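Local coordinates for protein amino Transferase (Eubacterium rectale, PDB 3ELE) that probably transfers amino groups between amino acids and keto acids, using bound pyridoxal-5'-phosphate as a class I and II aminotransferase, at residues T129-F134 against V151-E156; Q51-T56 against Q293-K298; E35-F40 against D356-A361. One frame throughout, in Å; residues are numbered along the deposited sequence. Where two conformers were deposited one is given.

Contact 1 (T129-F134 against V151-E156); sequences TIAPYF and VPADTE. With PLP (pyridoxal-5'-phosphate), chain E.
Thr129 and Ala131 hold Val151 by its backbone through the two hydrogen bonds of a parallel bridge. Val151 N donates to Thr129 O (2.8 Å, N-H...O 164°), and Ala131 N donates to Val151 O at 2.9 Å. Ile130 is the bridge partner between them, its CA 4.8 Å from Val151 CA. Past the bridge, bonds give way to weaker links: Ala153 CA makes a CA-H...O contact with Ala131 O at 3.5 Å, and one water joins the same oxygen to Asp154 N, from which it accepts at 2.9 Å.

The apolar contacts follow the same line. Ile130 and Val151 extend alongside each other from the same face of the sheet, with Ile130 CD1 3.6 Å from Val151 CG2. Val151 CG1 stands anti to the backbone N (chi1 178°), and CG2, beside that N, meets Ile130. Ala131 CB and Pro132 CD both close on Ala153 CB.

A cis peptide bond precedes Pro132, and two residues on, the Phe134 ring covers the cofactor, PLP C3 lying 4.0 Å above its plane over the centre. A loop leading to the cofactor from the strand beside edge strand 147-151 fits the large domain of fold type I aminotransferases.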
loop_
_atom_site.group_PDB
_atom_site.type_symbol
_atom_site.label_atom_id
_atom_site.label_comp_id
_atom_site.label_asym_id
_atom_site.label_seq_id
_atom_site.Cartn_x
_atom_site.Cartn_y
_atom_site.Cartn_z
ATOM N N THR A 129 -17.663 4.076 -15.584
ATOM C CA THR A 129 -18.288 3.315 -14.462
ATOM C C THR A 129 -19.781 3.236 -14.824
ATOM O O THR A 129 -20.301 4.120 -15.544
ATOM C CB THR A 129 -18.010 3.948 -13.096
ATOM O OG1 THR A 129 -18.494 3.088 -12.044
ATOM C CG2 THR A 129 -18.658 5.317 -12.957
ATOM N N ILE A 130 -20.427 2.140 -14.416
ATOM C CA ILE A 130 -21.846 1.887 -14.689
ATOM C C ILE A 130 -22.569 2.148 -13.370
ATOM O O ILE A 130 -22.324 1.445 -12.385
ATOM C CB ILE A 130 -22.108 0.421 -15.178
ATOM C CG1 ILE A 130 -21.155 0.019 -16.314
ATOM C CG2 ILE A 130 -23.563 0.240 -15.662
ATOM C CD1 ILE A 130 -21.264 0.876 -17.532
ATOM N N ALA A 131 -23.434 3.165 -13.353
ATOM C CA ALA A 131 -24.206 3.527 -12.162
ATOM C C ALA A 131 -25.266 2.440 -11.843
ATOM O O ALA A 131 -25.727 1.776 -12.756
ATOM C CB ALA A 131 -24.879 4.886 -12.322
ATOM N N PRO A 132 -25.589 2.204 -10.548
ATOM C CA PRO A 132 -25.001 2.855 -9.383
ATOM C C PRO A 132 -23.618 2.279 -9.118
ATOM O O PRO A 132 -23.404 1.079 -9.348
ATOM C CB PRO A 132 -25.969 2.509 -8.269
ATOM C CG PRO A 132 -26.496 1.164 -8.657
ATOM C CD PRO A 132 -26.593 1.197 -10.148
ATOM N N TYR A 133 -22.698 3.114 -8.633
ATOM C CA TYR A 133 -21.302 2.687 -8.460
ATOM C C TYR A 133 -20.630 3.143 -7.161
ATOM O O TYR A 133 -21.082 4.080 -6.506
ATOM C CB TYR A 133 -20.488 3.151 -9.683
ATOM C CG TYR A 133 -20.239 4.642 -9.724
ATOM C CD1 TYR A 133 -21.215 5.528 -10.173
ATOM C CD2 TYR A 133 -19.020 5.171 -9.281
ATOM C CE1 TYR A 133 -20.998 6.909 -10.154
ATOM C CE2 TYR A 133 -18.784 6.532 -9.258
ATOM C CZ TYR A 133 -19.763 7.404 -9.707
ATOM O OH TYR A 133 -19.470 8.739 -9.682
ATOM N N PHE A 134 -19.549 2.441 -6.822
ATOM C CA PHE A 134 -18.679 2.716 -5.675
ATOM C C PHE A 134 -17.972 4.075 -5.907
ATOM O O PHE A 134 -17.072 4.153 -6.758
ATOM C CB PHE A 134 -17.677 1.563 -5.570
ATOM C CG PHE A 134 -16.755 1.616 -4.386
ATOM C CD1 PHE A 134 -17.250 1.789 -3.093
ATOM C CD2 PHE A 134 -15.391 1.346 -4.552
ATOM C CE1 PHE A 134 -16.375 1.784 -1.993
ATOM C CE2 PHE A 134 -14.517 1.332 -3.458
ATOM C CZ PHE A 134 -15.009 1.563 -2.179
ATOM N N VAL A 151 -22.121 5.968 -16.630
ATOM C CA VAL A 151 -23.238 5.523 -17.461
ATOM C C VAL A 151 -24.475 5.546 -16.541
ATOM O O VAL A 151 -24.428 4.951 -15.436
ATOM C CB VAL A 151 -23.035 4.141 -18.077
ATOM C CG1 VAL A 151 -24.279 3.737 -18.894
ATOM C CG2 VAL A 151 -21.795 4.133 -18.953
ATOM N N PRO A 152 -25.562 6.268 -16.941
ATOM C CA PRO A 152 -26.804 6.266 -16.136
ATOM C C PRO A 152 -27.356 4.858 -15.868
ATOM O O PRO A 152 -27.256 3.972 -16.727
ATOM C CB PRO A 152 -27.788 7.078 -16.981
ATOM C CG PRO A 152 -26.941 7.940 -17.797
ATOM C CD PRO A 152 -25.697 7.166 -18.106
ATOM N N ALA A 153 -27.937 4.680 -14.689
ATOM C CA ALA A 153 -28.400 3.374 -14.246
ATOM C C ALA A 153 -29.547 2.769 -15.071
ATOM O O ALA A 153 -30.394 3.487 -15.621
ATOM C CB ALA A 153 -28.812 3.413 -12.746
ATOM N N ASP A 154 -29.497 1.441 -15.181
ATOM C CA ASP A 154 -30.588 0.630 -15.687
ATOM C C ASP A 154 -31.360 0.370 -14.396
ATOM O O ASP A 154 -31.057 -0.562 -13.661
ATOM C CB ASP A 154 -30.076 -0.682 -16.288
ATOM C CG ASP A 154 -31.156 -1.732 -16.449
ATOM O OD1 ASP A 154 -32.344 -1.367 -16.570
ATOM O OD2 ASP A 154 -30.812 -2.940 -16.430
ATOM N N THR A 155 -32.347 1.207 -14.112
ATOM C CA THR A 155 -33.173 1.031 -12.900
ATOM C C THR A 155 -34.252 -0.061 -13.051
ATOM O O THR A 155 -34.897 -0.407 -12.061
ATOM C CB THR A 155 -33.794 2.373 -12.444
ATOM O OG1 THR A 155 -34.430 2.993 -13.562
ATOM C CG2 THR A 155 -32.692 3.320 -11.888
ATOM N N GLU A 156 -34.437 -0.607 -14.264
ATOM C CA GLU A 156 -35.402 -1.680 -14.514
ATOM C C GLU A 156 -34.838 -2.998 -13.969
ATOM O O GLU A 156 -35.452 -3.608 -13.105
ATOM C CB GLU A 156 -35.770 -1.773 -16.012
ATOM C CG GLU A 156 -36.442 -0.488 -16.562
ATOM C CD GLU A 156 -36.735 -0.499 -18.081
ATOM O OE1 GLU A 156 -36.025 -1.175 -18.873
ATOM O OE2 GLU A 156 -37.678 0.221 -18.495
HETATM N N1 PLP E . -14.669 -2.443 -4.498
HETATM C C2 PLP E . -15.959 -2.372 -3.967
HETATM C C2A PLP E . -17.129 -2.349 -4.897
HETATM C C3 PLP E . -16.154 -2.355 -2.571
HETATM O O3 PLP E . -17.421 -2.303 -2.041
HETATM C C4 PLP E . -15.043 -2.366 -1.696
HETATM C C4A PLP E . -15.309 -1.898 -0.276
HETATM O O4A PLP E . -15.268 -0.697 -0.006
HETATM C C5 PLP E . -13.735 -2.440 -2.263
HETATM C C6 PLP E . -13.560 -2.474 -3.669
HETATM C C5A PLP E . -12.474 -2.427 -1.424
HETATM O O4P PLP E . -12.021 -3.696 -1.071
HETATM P P PLP E . -10.609 -3.792 -0.300
HETATM O O1P PLP E . -9.894 -5.048 -0.706
HETATM O O2P PLP E . -10.865 -3.904 1.175
HETATM O O3P PLP E . -9.739 -2.608 -0.570
HETATM O O HOH W 1 -26.948 0.116 -14.615
#

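Contact 2 (Q51-T56 against Q293-K298); sequences QIVNDT and QKMIVK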
loop_
_atom_site.group_PDB
_atom_site.type_symbol
_atom_site.label_atom_id
_atom_site.label_comp_id
_atom_site.label_asym_id
_atom_site.label_seq_id
_atom_site.Cartn_x
_atom_site.Cartn_y
_atom_site.Cartn_z
ATOM N N GLN A 51 -12.347 -20.615 10.264
ATOM C CA GLN A 51 -11.317 -20.994 11.234
ATOM C C GLN A 51 -9.936 -21.324 10.634
ATOM O O GLN A 51 -8.934 -21.129 11.306
ATOM C CB GLN A 51 -11.823 -22.103 12.181
ATOM C CG GLN A 51 -10.999 -22.260 13.475
ATOM C CD GLN A 51 -10.872 -20.955 14.284
ATOM O OE1 GLN A 51 -11.868 -20.293 14.589
ATOM N NE2 GLN A 51 -9.642 -20.587 14.613
ATOM N N ILE A 52 -9.888 -21.759 9.369
ATOM C CA ILE A 52 -8.623 -22.036 8.656
ATOM C C ILE A 52 -7.651 -20.818 8.622
ATOM O O ILE A 52 -6.453 -21.018 8.656
ATOM C CB ILE A 52 -8.892 -22.622 7.226
ATOM C CG1 ILE A 52 -7.614 -23.152 6.541
ATOM C CG2 ILE A 52 -9.589 -21.582 6.330
ATOM C CD1 ILE A 52 -6.853 -24.183 7.309
ATOM N N VAL A 53 -8.183 -19.586 8.610
ATOM C CA VAL A 53 -7.383 -18.347 8.639
ATOM C C VAL A 53 -6.543 -18.259 9.924
ATOM O O VAL A 53 -5.314 -18.296 9.849
ATOM C CB VAL A 53 -8.275 -17.070 8.454
ATOM C CG1 VAL A 53 -7.467 -15.760 8.680
ATOM C CG2 VAL A 53 -8.918 -17.076 7.063
ATOM N N ASN A 54 -7.211 -18.174 11.078
ATOM C CA ASN A 54 -6.543 -18.079 12.390
ATOM C C ASN A 54 -5.676 -19.303 12.712
ATOM O O ASN A 54 -4.567 -19.145 13.232
ATOM C CB ASN A 54 -7.556 -17.783 13.517
ATOM C CG ASN A 54 -8.040 -16.317 13.535
ATOM O OD1 ASN A 54 -7.548 -15.437 12.802
ATOM N ND2 ASN A 54 -9.012 -16.056 14.392
ATOM N N ASP A 55 -6.180 -20.503 12.389
ATOM C CA ASP A 55 -5.414 -21.751 12.513
ATOM C C ASP A 55 -4.118 -21.709 11.687
ATOM O O ASP A 55 -3.056 -22.056 12.201
ATOM C CB ASP A 55 -6.242 -22.979 12.084
ATOM C CG ASP A 55 -7.330 -23.347 13.070
ATOM O OD1 ASP A 55 -7.425 -22.757 14.178
ATOM O OD2 ASP A 55 -8.104 -24.264 12.717
ATOM N N THR A 56 -4.205 -21.256 10.438
ATOM C CA THR A 56 -3.015 -21.157 9.566
ATOM C C THR A 56 -2.033 -20.095 10.062
ATOM O O THR A 56 -0.830 -20.349 10.060
ATOM C CB THR A 56 -3.353 -20.867 8.083
ATOM O OG1 THR A 56 -4.214 -21.887 7.557
ATOM C CG2 THR A 56 -2.066 -20.832 7.242
ATOM N N GLN A 293 0.267 -13.614 2.484
ATOM C CA GLN A 293 0.575 -14.352 1.242
ATOM C C GLN A 293 0.744 -15.842 1.509
ATOM O O GLN A 293 0.171 -16.662 0.798
ATOM C CB GLN A 293 1.849 -13.855 0.558
ATOM C CG GLN A 293 1.775 -12.449 -0.024
ATOM C CD GLN A 293 2.938 -12.161 -0.961
ATOM O OE1 GLN A 293 3.218 -12.958 -1.853
ATOM N NE2 GLN A 293 3.603 -11.011 -0.782
ATOM N N LYS A 294 1.521 -16.174 2.548
ATOM C CA LYS A 294 1.785 -17.564 2.921
ATOM C C LYS A 294 0.516 -18.256 3.438
ATOM O O LYS A 294 0.283 -19.422 3.125
ATOM C CB LYS A 294 2.986 -17.671 3.878
ATOM C CG LYS A 294 4.279 -17.092 3.230
ATOM C CD LYS A 294 5.515 -17.290 4.066
ATOM C CE LYS A 294 6.598 -16.249 3.789
ATOM N NZ LYS A 294 6.891 -15.964 2.353
HETATM N N MSE A 295 -0.310 -17.512 4.177
HETATM C CA MSE A 295 -1.589 -18.026 4.705
HETATM C C MSE A 295 -2.592 -18.359 3.583
HETATM O O MSE A 295 -3.294 -19.376 3.660
HETATM C CB MSE A 295 -2.188 -17.024 5.722
HETATM C CG MSE A 295 -3.598 -17.323 6.257
HETATM SE SE MSE A 295 -5.079 -16.760 5.113
HETATM C CE MSE A 295 -4.779 -14.873 5.074
ATOM N N ILE A 296 -2.674 -17.492 2.567
ATOM C CA ILE A 296 -3.601 -17.660 1.417
ATOM C C ILE A 296 -3.395 -18.986 0.643
ATOM O O ILE A 296 -4.361 -19.530 0.088
ATOM C CB ILE A 296 -3.611 -16.375 0.460
ATOM C CG1 ILE A 296 -4.724 -15.387 0.854
ATOM C CG2 ILE A 296 -3.847 -16.701 -0.999
ATOM C CD1 ILE A 296 -4.338 -14.434 1.873
ATOM N N VAL A 297 -2.160 -19.505 0.648
ATOM C CA VAL A 297 -1.813 -20.784 0.014
ATOM C C VAL A 297 -2.729 -21.924 0.493
ATOM O O VAL A 297 -3.135 -22.763 -0.317
ATOM C CB VAL A 297 -0.313 -21.159 0.264
ATOM C CG1 VAL A 297 0.042 -22.569 -0.282
ATOM C CG2 VAL A 297 0.595 -20.115 -0.343
ATOM N N LYS A 298 -3.073 -21.906 1.789
ATOM C CA LYS A 298 -3.922 -22.908 2.431
ATOM C C LYS A 298 -5.427 -22.570 2.571
ATOM O O LYS A 298 -6.178 -23.385 3.136
ATOM C CB LYS A 298 -3.326 -23.250 3.811
ATOM C CG LYS A 298 -1.838 -23.629 3.712
ATOM C CD LYS A 298 -1.365 -24.561 4.806
ATOM C CE LYS A 298 0.086 -25.023 4.558
ATOM N NZ LYS A 298 0.269 -25.780 3.263
#
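Thr56 and Met295 make the centre of an apolar helix-to-helix contact, with no hydrogen bond across it, between helix 51-63 and the C-terminal part of helix 290-296 with the residues after it. The evidence is a CA-CA approach of 6.0 Å between these two residues and side chains that cross at about a right angle. Thr56 CG2 lies 3.8 Å from Met295 CA and 4.0 Å from Met295 CG. Met295, a selenomethionine, was modelled in two conformers, so the looser approach of its SE to Val53 CG2 is less certain. The packing joins two helices far apart in the sequence within one subunit of what is probably a fold type I aminotransferase; helix 51-63 also faces the dimer partner, since Asn54 OD1 is hydrogen-bonded to His70 NE2 of the second subunit. Thr56 is fixed from within its own helix. Its OG1 stands anti to the carbonyl carbon (chi1 -58°) and donates to Ile52 O at 2.6 Å, while Thr56 N reaches that oxygen from the opposite face of its plane at 2.9 Å. An alanine here lacks CG2 and OG1, which would probably open a gap beside Met295 CA and leave Ile52 O with only the backbone bond of these two. Toward the more exposed side, Ile52 CG1, anti to its backbone N, meets Lys298 O at 3.7 Å, and Lys298 CB approaches Thr56 OG1 to 4.1 Å.

Contact 3 (E35-F40 against D356-A361); sequences ENVYDF and DVLIVA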
loop_
_atom_site.group_PDB
_atom_site.type_symbol
_atom_site.label_atom_id
_atom_site.label_comp_id
_atom_site.label_asym_id
_atom_site.label_seq_id
_atom_site.Cartn_x
_atom_site.Cartn_y
_atom_site.Cartn_z
ATOM N N GLU A 35 -30.023 -0.977 20.872
ATOM C CA GLU A 35 -31.182 -1.780 20.418
ATOM C C GLU A 35 -32.217 -0.941 19.611
ATOM O O GLU A 35 -32.935 -1.494 18.777
ATOM C CB GLU A 35 -31.901 -2.446 21.614
ATOM C CG GLU A 35 -32.898 -3.592 21.239
ATOM C CD GLU A 35 -33.848 -4.017 22.382
ATOM O OE1 GLU A 35 -33.965 -3.297 23.399
ATOM O OE2 GLU A 35 -34.516 -5.067 22.225
ATOM N N ASN A 36 -32.287 0.367 19.894
ATOM C CA ASN A 36 -33.222 1.310 19.266
ATOM C C ASN A 36 -32.622 2.199 18.147
ATOM O O ASN A 36 -33.251 3.189 17.749
ATOM C CB ASN A 36 -33.848 2.181 20.363
ATOM C CG ASN A 36 -34.579 1.362 21.404
ATOM O OD1 ASN A 36 -35.443 0.553 21.072
ATOM N ND2 ASN A 36 -34.261 1.587 22.671
ATOM N N VAL A 37 -31.427 1.839 17.660
ATOM C CA VAL A 37 -30.751 2.518 16.548
ATOM C C VAL A 37 -30.576 1.462 15.444
ATOM O O VAL A 37 -30.013 0.392 15.686
ATOM C CB VAL A 37 -29.396 3.126 16.962
ATOM C CG1 VAL A 37 -28.703 3.745 15.760
ATOM C CG2 VAL A 37 -29.597 4.167 18.057
ATOM N N TYR A 38 -31.068 1.776 14.247
ATOM C CA TYR A 38 -31.078 0.848 13.112
ATOM C C TYR A 38 -30.111 1.346 12.057
ATOM O O TYR A 38 -30.475 2.003 11.066
ATOM C CB TYR A 38 -32.514 0.652 12.632
ATOM C CG TYR A 38 -33.431 0.414 13.829
ATOM C CD1 TYR A 38 -33.374 -0.775 14.542
ATOM C CD2 TYR A 38 -34.310 1.407 14.274
ATOM C CE1 TYR A 38 -34.204 -0.997 15.685
ATOM C CE2 TYR A 38 -35.171 1.193 15.417
ATOM C CZ TYR A 38 -35.100 -0.005 16.115
ATOM O OH TYR A 38 -35.939 -0.208 17.228
ATOM N N ASP A 39 -28.851 1.001 12.303
ATOM C CA ASP A 39 -27.735 1.408 11.472
ATOM C C ASP A 39 -27.456 0.448 10.327
ATOM O O ASP A 39 -26.869 -0.631 10.535
ATOM C CB ASP A 39 -26.493 1.574 12.357
ATOM C CG ASP A 39 -25.274 2.038 11.601
ATOM O OD1 ASP A 39 -25.388 2.560 10.457
ATOM O OD2 ASP A 39 -24.176 1.877 12.196
ATOM N N PHE A 40 -27.856 0.879 9.119
ATOM C CA PHE A 40 -27.596 0.165 7.877
ATOM C C PHE A 40 -26.625 0.954 6.987
ATOM O O PHE A 40 -26.632 0.752 5.773
ATOM C CB PHE A 40 -28.898 -0.053 7.085
ATOM C CG PHE A 40 -30.007 -0.695 7.866
ATOM C CD1 PHE A 40 -30.125 -2.085 7.945
ATOM C CD2 PHE A 40 -30.979 0.090 8.469
ATOM C CE1 PHE A 40 -31.173 -2.670 8.643
ATOM C CE2 PHE A 40 -32.026 -0.486 9.182
ATOM C CZ PHE A 40 -32.124 -1.864 9.262
ATOM N N ASP A 356 -34.587 6.870 13.782
ATOM C CA ASP A 356 -33.284 6.234 13.994
ATOM C C ASP A 356 -32.914 5.102 13.026
ATOM O O ASP A 356 -32.177 4.176 13.391
ATOM C CB ASP A 356 -33.123 5.834 15.475
ATOM C CG ASP A 356 -32.996 7.034 16.387
ATOM O OD1 ASP A 356 -32.013 7.790 16.208
ATOM O OD2 ASP A 356 -33.839 7.186 17.304
ATOM N N VAL A 357 -33.391 5.228 11.780
ATOM C CA VAL A 357 -33.046 4.327 10.692
ATOM C C VAL A 357 -32.000 5.074 9.883
ATOM O O VAL A 357 -32.303 6.115 9.284
ATOM C CB VAL A 357 -34.270 3.947 9.840
ATOM C CG1 VAL A 357 -33.847 3.138 8.610
ATOM C CG2 VAL A 357 -35.281 3.150 10.709
ATOM N N LEU A 358 -30.780 4.535 9.865
ATOM C CA LEU A 358 -29.646 5.144 9.213
ATOM C C LEU A 358 -29.381 4.436 7.873
ATOM O O LEU A 358 -28.764 3.378 7.807
ATOM C CB LEU A 358 -28.425 5.154 10.149
ATOM C CG LEU A 358 -28.698 5.548 11.616
ATOM C CD1 LEU A 358 -27.402 5.621 12.403
ATOM C CD2 LEU A 358 -29.432 6.860 11.719
ATOM N N ILE A 359 -29.932 5.026 6.821
ATOM C CA ILE A 359 -29.803 4.538 5.443
ATOM C C ILE A 359 -29.099 5.612 4.666
ATOM O O ILE A 359 -29.066 6.756 5.097
ATOM C CB ILE A 359 -31.163 4.110 4.823
ATOM C CG1 ILE A 359 -32.224 5.231 4.883
ATOM C CG2 ILE A 359 -31.642 2.915 5.563
ATOM C CD1 ILE A 359 -33.573 4.855 4.329
ATOM N N VAL A 360 -28.566 5.244 3.506
ATOM C CA VAL A 360 -27.705 6.114 2.709
ATOM C C VAL A 360 -28.338 6.447 1.357
ATOM O O VAL A 360 -28.701 5.537 0.614
ATOM C CB VAL A 360 -26.331 5.389 2.484
ATOM C CG1 VAL A 360 -25.410 6.191 1.594
ATOM C CG2 VAL A 360 -25.635 5.096 3.839
ATOM N N ALA A 361 -28.434 7.744 1.034
ATOM C CA ALA A 361 -28.971 8.208 -0.262
ATOM C C ALA A 361 -28.052 7.719 -1.368
ATOM O O ALA A 361 -26.836 7.747 -1.209
ATOM C CB ALA A 361 -29.103 9.737 -0.308
HETATM O O HOH W 2 -35.051 5.023 18.156
#
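Tyr38 and Asp39 run beside Val357 and Leu358 as parallel bridge partners, residues 36-40 and 356-359 running 7° apart, with Tyr38 CA 4.7 Å from Val357 CA. This two-stranded parallel sheet ties the N-terminal part of the chain to its C-terminal part, as in the small domain of fold type I aminotransferases. Three backbone bonds stitch it: Tyr38 N to Asp356 O (2.8 Å), Leu358 N to Tyr38 O (2.8 Å, N-H...O 175°) and Phe40 N to Leu358 O (3.0 Å).

Side chains sort to the two faces. On one, Tyr38 CD2 and Val357 CG2 meet, the side chains crossing at a slant, and the Phe40 ring continues the layer. Its CG stands anti to the carbonyl carbon (chi1 -53°), and from there CE2 reaches Val357 CG1 and CD2 reaches Ile359 CG2, each at 4.1 Å; Phe389 and Met381 of helix 379-396 also pack on this ring. On the other face, Leu358 CD1 touches Val37 CG1 and Asp39 CB, where helix 17-32 covers them, Phe22 on Asp39 and Leu21 on Leu358.

Asp356, at positive phi, is the C-prime residue of the Schellman motif that ends the preceding helix. Its OD1 forms a salt bridge with Arg28, while one water donates to both Asp356 OD2 (2.6 Å) and Asn36 O (2.6 Å).

Overall arrangement
All three contacts are largely buried; the centre of contact 1 lies about 14 Å from the chain's centre, those of contacts 2 and 3 about 23 and 22 Å. Contacts 1 and 3 are both parallel strand pairings, but the first belongs to the large sheet next to the cofactor and the second to a separate two-stranded sheet; their nearest atoms are about 9 Å apart. Contact 2 has no hydrogen bond across it and relies on helix packing near the second subunit, on the opposite side of the centre from contact 1. No helix or strand is shared, although strand 38-39 and helix 51-63 are consecutive elements. Along the chain, contact 1 nests inside contact 2, and that inside contact 3.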